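Local atomic coordinates of Cwp19 (Clostridioides difficile, PDB entry 5OQ3), a protein that probably hydrolyses cell-wall peptidoglycan as a surface-associated enzyme of the S-layer, this chain being its glycoside hydrolase domain with a TIM-barrel fold. Residues Ala79-Asn84 / Ala176-Asn181; Val73-Asp78 / Pro87-Leu92; Val187-Tyr192 / Val240-Ser245. All blocks are in the same frame, centred on the assembly; numbering follows the deposited sequence.

Contact 1 of 3, residues Ala79-Asn84 / Ala176-Asn181. With EDO (1,2-ethanediol), chain C.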
# COMPACT_ATOMS: atom_id res chain seq x y z
N ALA A 79 10.05 6.01 -9.63
CA ALA A 79 10.79 4.80 -9.31
C ALA A 79 11.97 5.14 -8.41
O ALA A 79 12.75 6.05 -8.71
CB ALA A 79 11.29 4.12 -10.59
N LEU A 80 12.11 4.35 -7.34
CA LEU A 80 13.36 4.35 -6.59
C LEU A 80 14.24 3.19 -7.05
O LEU A 80 14.83 2.48 -6.25
CB LEU A 80 13.09 4.31 -5.07
CG LEU A 80 12.58 5.66 -4.52
CD1 LEU A 80 11.09 5.87 -4.67
CD2 LEU A 80 12.97 5.89 -3.08
N TYR A 81 14.30 3.00 -8.37
CA TYR A 81 15.05 1.91 -9.00
C TYR A 81 15.29 2.33 -10.45
O TYR A 81 14.58 3.21 -10.97
CB TYR A 81 14.29 0.59 -8.98
CG TYR A 81 12.87 0.63 -9.53
CD1 TYR A 81 11.79 1.00 -8.72
CD2 TYR A 81 12.59 0.34 -10.86
CE1 TYR A 81 10.50 1.04 -9.22
CE2 TYR A 81 11.31 0.38 -11.36
CZ TYR A 81 10.27 0.74 -10.55
OH TYR A 81 8.98 0.78 -11.05
N LYS A 82 16.25 1.68 -11.09
CA LYS A 82 16.58 1.90 -12.49
C LYS A 82 15.47 1.29 -13.35
O LYS A 82 15.12 0.11 -13.21
CB LYS A 82 17.93 1.28 -12.81
CG LYS A 82 18.44 1.60 -14.19
CD LYS A 82 19.92 1.28 -14.28
CE LYS A 82 20.51 1.76 -15.58
NZ LYS A 82 21.83 1.08 -15.72
N SER A 83 14.91 2.11 -14.24
CA SER A 83 13.72 1.75 -15.02
C SER A 83 13.87 2.29 -16.44
O SER A 83 14.41 3.38 -16.63
CB SER A 83 12.48 2.38 -14.39
OG SER A 83 11.31 2.06 -15.12
N ASN A 84 13.34 1.55 -17.40
CA ASN A 84 13.19 2.01 -18.78
C ASN A 84 11.72 2.46 -19.06
O ASN A 84 11.34 2.67 -20.20
CB ASN A 84 13.59 0.87 -19.75
CG ASN A 84 15.06 0.51 -19.68
OD1 ASN A 84 15.93 1.36 -19.43
ND2 ASN A 84 15.37 -0.76 -19.96
N ALA A 176 6.10 -5.73 -13.58
CA ALA A 176 6.84 -6.87 -14.14
C ALA A 176 8.33 -6.55 -14.27
O ALA A 176 9.15 -7.45 -14.09
CB ALA A 176 6.27 -7.28 -15.45
N GLU A 177 8.65 -5.30 -14.60
CA GLU A 177 10.06 -4.91 -14.71
C GLU A 177 10.80 -5.15 -13.38
O GLU A 177 11.93 -5.63 -13.33
CB GLU A 177 10.17 -3.42 -15.11
CG GLU A 177 11.58 -2.87 -15.26
CD GLU A 177 11.59 -1.39 -15.61
OE1 GLU A 177 10.93 -0.55 -14.92
OE2 GLU A 177 12.29 -1.04 -16.56
N VAL A 178 10.14 -4.76 -12.30
CA VAL A 178 10.74 -4.90 -10.99
C VAL A 178 10.84 -6.39 -10.58
O VAL A 178 11.87 -6.83 -10.07
CB VAL A 178 9.96 -4.11 -9.95
CG1 VAL A 178 10.49 -4.35 -8.55
CG2 VAL A 178 10.00 -2.63 -10.27
N VAL A 179 9.79 -7.16 -10.86
CA VAL A 179 9.81 -8.60 -10.58
C VAL A 179 10.94 -9.29 -11.33
O VAL A 179 11.63 -10.16 -10.78
CB VAL A 179 8.44 -9.24 -10.92
CG1 VAL A 179 8.46 -10.73 -10.70
CG2 VAL A 179 7.33 -8.60 -10.12
N GLN A 180 11.12 -8.94 -12.60
CA GLN A 180 12.14 -9.56 -13.43
C GLN A 180 13.55 -9.23 -12.92
O GLN A 180 14.45 -10.07 -12.91
CB GLN A 180 12.02 -9.06 -14.88
CG GLN A 180 13.04 -9.61 -15.87
CD GLN A 180 12.90 -8.99 -17.25
OE1 GLN A 180 12.11 -9.51 -18.07
NE2 GLN A 180 13.68 -7.90 -17.54
N ASN A 181 13.76 -7.95 -12.55
CA ASN A 181 15.10 -7.42 -12.41
C ASN A 181 15.62 -7.35 -10.98
O ASN A 181 16.81 -7.07 -10.80
CB ASN A 181 15.20 -6.03 -13.06
CG ASN A 181 15.07 -6.05 -14.56
OD1 ASN A 181 15.04 -7.11 -15.17
ND2 ASN A 181 14.95 -4.87 -15.16
C1 EDO C . 14.38 5.71 -13.70
O1 EDO C . 14.00 5.37 -12.39
C2 EDO C . 15.62 5.01 -14.05
O2 EDO C . 15.50 4.23 -15.20
O HOH W 1 8.66 0.01 -13.52
O HOH W 2 15.80 -2.32 -13.79

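Contact 2 of 3, residues Val73-Asp78 / Pro87-Leu92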
# COMPACT_ATOMS: atom_id res chain seq x y z
N VAL A 73 8.46 1.82 -3.47
CA VAL A 73 9.33 2.00 -4.62
C VAL A 73 8.71 2.86 -5.72
O VAL A 73 9.42 3.32 -6.60
CB VAL A 73 9.82 0.66 -5.19
CG1 VAL A 73 10.60 -0.15 -4.14
CG2 VAL A 73 8.73 -0.19 -5.83
N ARG A 74 7.38 3.01 -5.68
CA ARG A 74 6.61 3.89 -6.61
C ARG A 74 5.65 4.73 -5.80
O ARG A 74 4.46 4.43 -5.72
CB ARG A 74 5.84 3.04 -7.61
CG ARG A 74 4.99 3.81 -8.62
CD ARG A 74 4.12 2.85 -9.39
NE ARG A 74 3.15 3.50 -10.24
CZ ARG A 74 3.31 3.80 -11.52
NH1 ARG A 74 4.46 3.58 -12.12
NH2 ARG A 74 2.28 4.31 -12.22
N PRO A 75 6.17 5.82 -5.20
CA PRO A 75 5.28 6.70 -4.46
C PRO A 75 4.44 7.62 -5.32
O PRO A 75 3.36 8.03 -4.86
CB PRO A 75 6.24 7.54 -3.62
CG PRO A 75 7.51 7.55 -4.37
CD PRO A 75 7.58 6.17 -4.95
N LYS A 76 4.87 7.90 -6.55
CA LYS A 76 4.24 8.97 -7.35
C LYS A 76 4.58 8.80 -8.83
O LYS A 76 5.32 9.61 -9.42
CB LYS A 76 4.68 10.33 -6.81
CG LYS A 76 3.98 11.51 -7.42
CD LYS A 76 4.63 12.78 -6.91
CE LYS A 76 4.29 13.93 -7.82
NZ LYS A 76 5.24 15.04 -7.64
N SER A 77 4.04 7.73 -9.42
CA SER A 77 4.30 7.35 -10.85
C SER A 77 5.79 7.47 -11.22
O SER A 77 6.14 7.95 -12.29
CB SER A 77 3.46 8.20 -11.82
OG SER A 77 3.66 7.75 -13.16
N ASP A 78 6.63 6.98 -10.33
CA ASP A 78 8.06 7.20 -10.35
C ASP A 78 8.73 5.95 -9.80
O ASP A 78 8.06 4.93 -9.54
CB ASP A 78 8.41 8.48 -9.60
CG ASP A 78 8.00 8.41 -8.13
OD1 ASP A 78 7.38 7.39 -7.70
OD2 ASP A 78 8.31 9.39 -7.39
N PRO A 87 10.07 7.39 -14.35
CA PRO A 87 11.16 8.32 -14.04
C PRO A 87 11.68 8.16 -12.62
O PRO A 87 10.92 7.78 -11.72
CB PRO A 87 10.47 9.68 -14.12
CG PRO A 87 9.04 9.38 -13.77
CD PRO A 87 8.76 8.06 -14.44
N TRP A 88 12.94 8.54 -12.39
CA TRP A 88 13.48 8.56 -11.03
C TRP A 88 12.62 9.40 -10.10
O TRP A 88 12.23 10.53 -10.44
CB TRP A 88 14.91 9.11 -10.99
CG TRP A 88 15.95 8.24 -11.65
CD1 TRP A 88 16.57 8.46 -12.85
CD2 TRP A 88 16.52 7.06 -11.10
NE1 TRP A 88 17.48 7.46 -13.08
CE2 TRP A 88 17.50 6.61 -12.00
CE3 TRP A 88 16.31 6.34 -9.90
CZ2 TRP A 88 18.25 5.44 -11.78
CZ3 TRP A 88 17.06 5.18 -9.68
CH2 TRP A 88 18.03 4.76 -10.61
N SER A 89 12.39 8.91 -8.90
CA SER A 89 11.55 9.63 -7.93
C SER A 89 12.22 10.91 -7.43
O SER A 89 13.40 10.93 -7.11
CB SER A 89 11.25 8.74 -6.72
OG SER A 89 10.49 9.44 -5.76
N GLU A 90 11.43 11.98 -7.35
CA GLU A 90 11.90 13.23 -6.80
C GLU A 90 12.30 13.12 -5.34
O GLU A 90 13.00 14.01 -4.84
CB GLU A 90 10.82 14.28 -6.92
CG GLU A 90 9.67 14.13 -5.94
CD GLU A 90 8.40 14.79 -6.41
OE1 GLU A 90 8.08 15.87 -5.87
OE2 GLU A 90 7.76 14.26 -7.34
N TYR A 91 11.89 12.06 -4.64
CA TYR A 91 12.18 12.03 -3.19
C TYR A 91 13.63 11.63 -2.90
O TYR A 91 14.06 11.76 -1.78
CB TYR A 91 11.16 11.18 -2.43
CG TYR A 91 9.75 11.70 -2.69
CD1 TYR A 91 9.36 12.97 -2.25
CD2 TYR A 91 8.84 10.98 -3.46
CE1 TYR A 91 8.12 13.47 -2.55
CE2 TYR A 91 7.57 11.47 -3.74
CZ TYR A 91 7.21 12.72 -3.29
OH TYR A 91 5.94 13.23 -3.59
N LEU A 92 14.38 11.19 -3.90
CA LEU A 92 15.81 10.91 -3.73
C LEU A 92 16.68 12.16 -3.81
O LEU A 92 17.65 12.30 -3.07
CB LEU A 92 16.28 9.89 -4.79
CG LEU A 92 15.71 8.48 -4.52
CD1 LEU A 92 15.73 7.62 -5.78
CD2 LEU A 92 16.48 7.77 -3.39
O HOH W 3 8.70 11.87 -8.32

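Contact 3 of 3, residues Val187-Tyr192 / Val240-Ser245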
# COMPACT_ATOMS: atom_id res chain seq x y z
N VAL A 187 5.09 -8.14 -3.85
CA VAL A 187 4.58 -6.88 -4.46
C VAL A 187 3.36 -6.48 -3.63
O VAL A 187 2.52 -7.32 -3.33
CB VAL A 187 4.20 -7.14 -5.95
CG1 VAL A 187 3.44 -5.95 -6.53
CG2 VAL A 187 5.43 -7.54 -6.76
N HIS A 188 3.30 -5.19 -3.28
CA HIS A 188 2.30 -4.66 -2.39
C HIS A 188 1.68 -3.39 -2.98
O HIS A 188 2.43 -2.49 -3.43
CB HIS A 188 3.00 -4.29 -1.08
CG HIS A 188 2.11 -3.75 0.00
ND1 HIS A 188 1.61 -4.55 1.00
CD2 HIS A 188 1.73 -2.49 0.30
CE1 HIS A 188 0.93 -3.80 1.85
NE2 HIS A 188 0.98 -2.55 1.45
N PHE A 189 0.35 -3.30 -2.98
CA PHE A 189 -0.36 -2.03 -3.24
C PHE A 189 -1.01 -1.59 -1.94
O PHE A 189 -1.54 -2.43 -1.21
CB PHE A 189 -1.48 -2.17 -4.30
CG PHE A 189 -1.03 -2.49 -5.72
CD1 PHE A 189 0.31 -2.54 -6.14
CD2 PHE A 189 -1.99 -2.67 -6.67
CE1 PHE A 189 0.65 -2.83 -7.46
CE2 PHE A 189 -1.65 -2.91 -7.99
CZ PHE A 189 -0.35 -2.99 -8.37
N ASP A 190 -1.01 -0.28 -1.69
CA ASP A 190 -1.75 0.27 -0.57
C ASP A 190 -3.16 0.65 -1.00
O ASP A 190 -3.75 0.00 -1.89
CB ASP A 190 -0.96 1.36 0.17
CG ASP A 190 -0.69 2.59 -0.66
OD1 ASP A 190 -0.36 2.43 -1.86
OD2 ASP A 190 -0.67 3.71 -0.11
N ASP A 191 -3.77 1.66 -0.39
CA ASP A 191 -5.22 1.76 -0.35
C ASP A 191 -5.83 2.73 -1.35
O ASP A 191 -7.04 2.93 -1.31
CB ASP A 191 -5.66 2.16 1.08
CG ASP A 191 -4.96 3.42 1.61
OD1 ASP A 191 -3.70 3.45 1.81
OD2 ASP A 191 -5.68 4.42 1.83
N TYR A 192 -5.03 3.27 -2.28
CA TYR A 192 -5.52 4.29 -3.20
C TYR A 192 -5.91 3.66 -4.54
O TYR A 192 -5.09 3.02 -5.21
CB TYR A 192 -4.52 5.43 -3.40
CG TYR A 192 -4.16 6.14 -2.13
CD1 TYR A 192 -5.03 7.05 -1.55
CD2 TYR A 192 -2.94 5.90 -1.50
CE1 TYR A 192 -4.70 7.71 -0.38
CE2 TYR A 192 -2.60 6.56 -0.32
CZ TYR A 192 -3.48 7.46 0.21
OH TYR A 192 -3.14 8.10 1.38
N VAL A 240 6.80 -15.35 -5.51
CA VAL A 240 6.65 -13.96 -5.07
C VAL A 240 5.19 -13.72 -4.80
O VAL A 240 4.33 -14.04 -5.62
CB VAL A 240 7.16 -12.99 -6.15
CG1 VAL A 240 6.77 -11.56 -5.83
CG2 VAL A 240 8.68 -13.11 -6.22
N VAL A 241 4.92 -13.16 -3.62
CA VAL A 241 3.51 -12.92 -3.17
C VAL A 241 3.01 -11.54 -3.63
O VAL A 241 3.80 -10.61 -3.81
CB VAL A 241 3.37 -13.09 -1.66
CG1 VAL A 241 3.76 -14.50 -1.28
CG2 VAL A 241 4.18 -12.09 -0.83
N PHE A 242 1.71 -11.44 -3.76
CA PHE A 242 1.05 -10.19 -4.12
C PHE A 242 -0.02 -9.88 -3.07
O PHE A 242 -0.90 -10.72 -2.79
CB PHE A 242 0.40 -10.34 -5.50
CG PHE A 242 -0.35 -9.13 -5.95
CD1 PHE A 242 0.22 -7.87 -5.93
CD2 PHE A 242 -1.65 -9.23 -6.39
CE1 PHE A 242 -0.49 -6.75 -6.33
CE2 PHE A 242 -2.34 -8.13 -6.82
CZ PHE A 242 -1.79 -6.89 -6.78
N GLY A 243 0.05 -8.69 -2.53
CA GLY A 243 -0.95 -8.28 -1.55
C GLY A 243 -1.35 -6.84 -1.67
O GLY A 243 -0.65 -6.01 -2.26
N VAL A 244 -2.49 -6.55 -1.03
CA VAL A 244 -3.05 -5.21 -1.05
C VAL A 244 -3.50 -4.86 0.35
O VAL A 244 -4.06 -5.68 1.07
CB VAL A 244 -4.27 -5.15 -2.04
CG1 VAL A 244 -4.90 -3.77 -2.07
CG2 VAL A 244 -3.86 -5.60 -3.42
N SER A 245 -3.28 -3.58 0.67
CA SER A 245 -3.72 -3.00 1.91
C SER A 245 -4.80 -1.95 1.67
O SER A 245 -4.49 -0.78 1.41
CB SER A 245 -2.55 -2.37 2.66
OG SER A 245 -2.90 -1.80 3.89

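Contact 1 of 3, residues Ala79-Asn84 / Ala176-Asn181
Both carboxylate oxygens of Glu177 are engaged by the loop 79-84. OE1 accepts from the Ser83 hydroxyl, OG to OE1 2.6 Å, and OE2 from the backbone N-H of Asn84, N to OE2 2.9 Å, the latter nearly straight at 173°. Each oxygen uses its syn lone pair, so the carboxylate grips Ser83 and Asn84 as a two-pronged acceptor. The glutamate reaches the loop from its helix because its chain is fully extended, CG anti to the backbone N (chi1 179°). Next to it, Val178 CG2 sits over one face of the Tyr81 ring, 3.7 Å from the centroid in a CH-pi contact, while Ala79 CB covers the opposite face. The edge of that ring points at Glu177 OE1, with ring and carboxylate planes 85° apart. A water accepts from Tyr81 OH and donates to the same OE1. Further out, Ser83 OG also accepts from the N-H groups of Ile85 and Asn86, consistent with its proton going to Glu177, and Phe123 of strand 118-123 touches both Tyr81 and Val178. Two bonds from the loop and a third from the bridging water would be expected to favour the ionised carboxylate, which pins the loop to helix 165-181.

Contact 2 of 3, residues Val73-Asp78 / Pro87-Leu92
Lys76 and Glu90 meet at about a right angle, the extended lysine bringing NZ to 2.7 Å from Glu90 OE2 in a salt bridge. The ammonium lies on the syn side of that oxygen, 18° out of the carboxylate plane, and has a second acidic partner in Glu133. Glu90 CG stands between its backbone N and carbonyl carbon (chi1 74°), which lays CG over one face of the Tyr91 ring. Pro75 and Tyr91 run past each other in opposite directions, with Pro75 CG at the ring edge, 3.8 Å from Tyr91 CD2. Lys76 also crosses Tyr91 at about a right angle, Lys76 CD 3.6 Å from Tyr91 OH.

These groups join the loop leaving strand 68-74 of the TIM barrel to the start of the short, weakly bonded helix 90-93. Ser89 is the N-cap of that helix: its OG accepts from Tyr91 N and donates to Asp78 OD2, 2.7 Å away, from well above the carboxylate plane. The other oxygen, Asp78 OD1, takes the N-H of Lys76, 2.8 Å from N, so the aspartate braces its own turn as well as the cap. One water donates to Asp78 OD2 and Glu90 OE2, 4.9 Å apart, and accepts from Glu90 N. Pro87 CD packs 3.4 Å from Ser77 O, a buried carbonyl without a polar partner, whereas the Ser77 hydroxyl turns to Tyr160.

Contact 3 of 3, residues Val187-Tyr192 / Val240-Ser245
Two neighbouring parallel strands of the barrel wall, 187-189 and 241-244, meet here in a buried pairing near the centre of the fold. Their axes lie 4.8 Å apart and their directions differ by 11°, close to parallel. Four backbone bonds stitch them: Val187 N to Val241 O (2.8 Å), Gly243 N to Val187 O (2.9 Å), Phe189 N to Gly243 O (3.0 Å) and Ser245 N to Phe189 O (2.8 Å). Val187, Phe189 and Gly243 each spend both N-H and C=O on this pairing, and CA-H groups of Phe242, His188 and Val244 also approach the carbonyls of Val187, Gly243 and Phe189.

On the face bearing Val187, Phe189, Phe242 and Val244, the two phenylalanines form a T-shaped pair. The edge of Phe242 is directed at the face of Phe189, planes at 87° and centroids 5.3 Å apart. Phe242 CG lies anti to its backbone N (chi1 178°), which carries the ring back over the partner strand, where Phe242 CD1 rests 3.8 Å from Val187 CG1. In an eight-stranded TIM barrel such a face looks outward to the surrounding helices: Val187 and Phe189 pack on Ile175 of helix 165-181, and Phe242 on Val229 of helix 214-236.

His188, in register with Gly243, points to the other face, into the barrel. The His188 imidazole NE2 comes 3.7 Å from Ser245 CB, while ND1 is bonded to Tyr286 OH and Trp122 meets the ring edge-to-face. Past the strand ends, Asp190 OD1 takes the indole N-H of Trp122, and Gln290 donates to both Asp191 OD1 and Ser245 OG; the serine hydroxyl also bonds to Val288 O.

From the N terminus, residues 73-78 begin at the end of strand 68-74, then come 79-84 and 87-92. Contact 2 closes this short excursion at once, eight residues lying between its segments. Contact 1 opens inside it, at 79-84, but closes only at helix 165-181, so the two cross. They also touch: Ala79 O lies 2.9 Å from Ser89 N, and Leu80 N 3.0 Å from Val73 O, both probable hydrogen bonds. Contact 3 follows in series, closing a 47-residue beta-alpha-beta crossover through helix 214-236 between adjacent barrel strands. Helix 165-181 leads into strand 186-189, and Val179 packs on Val187, linking contact 1 to contact 3. Contacts 2 and 3 do not touch, although both reach the barrel sheet.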